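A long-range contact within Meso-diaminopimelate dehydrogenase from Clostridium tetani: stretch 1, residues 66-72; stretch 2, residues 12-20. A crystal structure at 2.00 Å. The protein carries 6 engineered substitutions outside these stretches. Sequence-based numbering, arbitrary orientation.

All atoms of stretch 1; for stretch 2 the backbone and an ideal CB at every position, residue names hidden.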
# COMPACT_ATOMS: atom_id res chain seq x y z
N MET B 66 4.50 -5.84 24.16
CA MET B 66 3.22 -6.28 24.69
C MET B 66 2.13 -5.89 23.69
O MET B 66 1.97 -4.71 23.38
CB MET B 66 2.96 -5.59 26.04
CG MET B 66 1.88 -6.24 26.90
SD MET B 66 2.40 -7.80 27.65
CE MET B 66 3.41 -7.22 28.94
N ILE B 67 1.40 -6.86 23.18
CA ILE B 67 0.34 -6.55 22.25
C ILE B 67 -0.97 -6.45 23.04
O ILE B 67 -1.40 -7.42 23.67
CB ILE B 67 0.23 -7.64 21.15
CG1 ILE B 67 1.59 -7.80 20.46
CG2 ILE B 67 -0.85 -7.25 20.14
CD1 ILE B 67 1.58 -8.73 19.28
N LEU B 68 -1.58 -5.27 23.01
CA LEU B 68 -2.82 -5.02 23.74
C LEU B 68 -4.05 -5.48 22.97
O LEU B 68 -4.44 -4.89 21.96
CB LEU B 68 -2.93 -3.53 24.06
CG LEU B 68 -1.63 -2.96 24.64
CD1 LEU B 68 -1.89 -1.57 25.22
CD2 LEU B 68 -1.10 -3.88 25.73
N CYS B 69 -4.67 -6.56 23.46
CA CYS B 69 -5.85 -7.13 22.84
C CYS B 69 -7.07 -7.01 23.75
O CYS B 69 -7.90 -7.93 23.82
CB CYS B 69 -5.59 -8.59 22.50
SG CYS B 69 -4.02 -8.84 21.65
N GLY B 70 -7.17 -5.87 24.42
CA GLY B 70 -8.27 -5.58 25.34
C GLY B 70 -9.30 -6.68 25.53
O GLY B 70 -10.21 -6.84 24.72
N GLY B 71 -9.14 -7.43 26.62
CA GLY B 71 -10.03 -8.53 26.95
C GLY B 71 -11.39 -8.49 26.28
O GLY B 71 -11.80 -9.47 25.65
N SER B 72 -12.08 -7.35 26.43
CA SER B 72 -13.41 -7.10 25.85
C SER B 72 -14.25 -6.30 26.84
O SER B 72 -15.41 -6.64 27.11
CB SER B 72 -14.13 -8.42 25.51
OG SER B 72 -15.37 -8.18 24.87
N UNK B 12 -7.33 -12.22 26.28
CA UNK B 12 -7.42 -13.47 25.54
C UNK B 12 -8.78 -13.67 24.87
O UNK B 12 -9.39 -14.72 24.99
CB UNK B 12 -7.13 -14.64 26.48
N UNK B 13 -9.23 -12.63 24.17
CA UNK B 13 -10.48 -12.68 23.44
C UNK B 13 -10.17 -13.16 22.03
O UNK B 13 -9.19 -13.89 21.83
CB UNK B 13 -11.18 -11.32 23.43
N UNK B 14 -10.98 -12.77 21.05
CA UNK B 14 -10.73 -13.22 19.68
C UNK B 14 -9.42 -12.67 19.12
O UNK B 14 -8.75 -13.35 18.35
CB UNK B 14 -11.89 -12.81 18.77
N UNK B 15 -9.06 -11.46 19.50
CA UNK B 15 -7.82 -10.89 18.98
C UNK B 15 -6.60 -11.49 19.70
O UNK B 15 -5.60 -11.82 19.06
CB UNK B 15 -7.83 -9.37 19.13
N UNK B 16 -6.70 -11.64 21.01
CA UNK B 16 -5.60 -12.23 21.76
C UNK B 16 -5.32 -13.62 21.21
O UNK B 16 -4.16 -13.98 20.95
CB UNK B 16 -5.92 -12.29 23.26
N UNK B 17 -6.38 -14.40 21.01
CA UNK B 17 -6.25 -15.75 20.47
C UNK B 17 -5.67 -15.69 19.06
O UNK B 17 -4.85 -16.53 18.68
CB UNK B 17 -7.60 -16.47 20.46
N UNK B 18 -6.10 -14.70 18.29
CA UNK B 18 -5.59 -14.54 16.94
C UNK B 18 -4.11 -14.20 16.94
O UNK B 18 -3.35 -14.65 16.07
CB UNK B 18 -6.38 -13.46 16.20
N UNK B 19 -3.68 -13.41 17.92
CA UNK B 19 -2.28 -13.02 18.03
C UNK B 19 -1.43 -14.23 18.37
O UNK B 19 -0.36 -14.43 17.79
CB UNK B 19 -2.10 -11.93 19.08
N UNK B 20 -1.90 -15.04 19.31
CA UNK B 20 -1.17 -16.24 19.71
C UNK B 20 -0.95 -17.12 18.49
O UNK B 20 0.13 -17.67 18.30
CB UNK B 20 -1.92 -17.00 20.80

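Position 12 lies in the loop before the helix, and its CA-to-CB bond points away from stretch 1. No atom of stretch 1 comes within 5.5 Å of the ideal CB, so many side chains would fit. The deposited residue is Tyr-12. Its OH donates a hydrogen bond to OE1 of position 20, 2.6 Å away.

Position 13 is the N-cap, right before the helix. Its ideal CB points toward stretch 1 and would sit 3.0 Å from Gly-71 O, a clash. With phi/psi of -90/-152 the backbone does not itself demand glycine; the carbonyl does. Gly-13 is found here, and its CA rests 4.1 Å from Gly-71 O.

Position 14 opens the helix and points sideways, with nothing of stretch 1 near its CB. A polar residue would suit, among others. It is Asn-14, which does not touch stretch 1.

Position 15 points toward stretch 1, its ideal CB 4.1 Å from Cys-69 CB. Stretch 1 offers an apolar surface here, so Val, Ile, Leu or Met would be reasonable. Ile-15 is deposited, with chi1 m and chi2 t, and its CG2 packs 4.0 Å from Cys-69 SG.

Position 16 is where the helix comes close to Cys-69, with the two CA atoms 5.2 Å apart. An ideal CB would lie 3.8 Å from Cys-69 CB, which is tolerable, but 3.0 Å from Tyr-12 CA, which is a clash, so glycine suits. Gly-16 has its N 3.6 Å from Cys-69 CB. The O of a water accepts hydrogen bonds from Gly-16 N at 3.0 Å and Gly-13 N at 2.7 Å, and donates one to Cys-69 O at 2.6 Å. It bridges the two stretches, which share no direct hydrogen bond.

Position 17 points away, and a long polar chain would do well. Lys-17 reaches back, its NZ donating to Tyr-12 O at 3.0 Å.

Position 18 is out of reach of stretch 1. An ideal CB would be crowded by Asn-14 O at 3.2 Å, so a small residue suits. It is Gly-18.

Position 19 points toward stretch 1, its ideal CB 4.4 Å from Cys-69 SG and 4.9 Å from Ile-67 CD1. A compact apolar side chain such as Val or Ile could meet both. Val-19 does: its CG1 lies 3.7 Å from Ile-67 CD1, and its CG2 3.7 Å from Cys-69 SG.

Position 20 is out of reach, leaving the choice open. Glu-20 accepts the hydrogen bond from Tyr-12 OH.

Stretch 2 12-20: YGNIGKGVE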
# COMPACT_ATOMS: atom_id res chain seq x y z
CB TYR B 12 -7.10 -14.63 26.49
CG TYR B 12 -6.61 -15.89 25.81
CD1 TYR B 12 -5.69 -15.83 24.75
CD2 TYR B 12 -7.01 -17.14 26.26
CE1 TYR B 12 -5.19 -17.00 24.17
CE2 TYR B 12 -6.51 -18.31 25.69
CZ TYR B 12 -5.60 -18.23 24.65
OH TYR B 12 -5.13 -19.40 24.10
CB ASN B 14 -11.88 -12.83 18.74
CG ASN B 14 -13.05 -13.78 18.84
OD1 ASN B 14 -12.91 -14.91 19.32
ND2 ASN B 14 -14.22 -13.34 18.37
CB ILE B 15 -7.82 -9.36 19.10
CG1 ILE B 15 -9.02 -8.80 18.33
CG2 ILE B 15 -6.52 -8.78 18.52
CD1 ILE B 15 -9.12 -7.30 18.33
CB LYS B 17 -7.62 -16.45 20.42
CG LYS B 17 -8.14 -16.94 21.76
CD LYS B 17 -9.48 -17.63 21.58
CE LYS B 17 -9.91 -18.36 22.84
NZ LYS B 17 -9.98 -17.47 24.03
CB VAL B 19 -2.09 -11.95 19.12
CG1 VAL B 19 -0.61 -11.72 19.37
CG2 VAL B 19 -2.74 -10.65 18.68
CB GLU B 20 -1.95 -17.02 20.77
CG GLU B 20 -1.39 -18.41 21.05
CD GLU B 20 -2.13 -19.12 22.16
OE1 GLU B 20 -3.39 -19.13 22.14
OE2 GLU B 20 -1.46 -19.66 23.06
O HOH W 1 -8.53 -10.29 23.02
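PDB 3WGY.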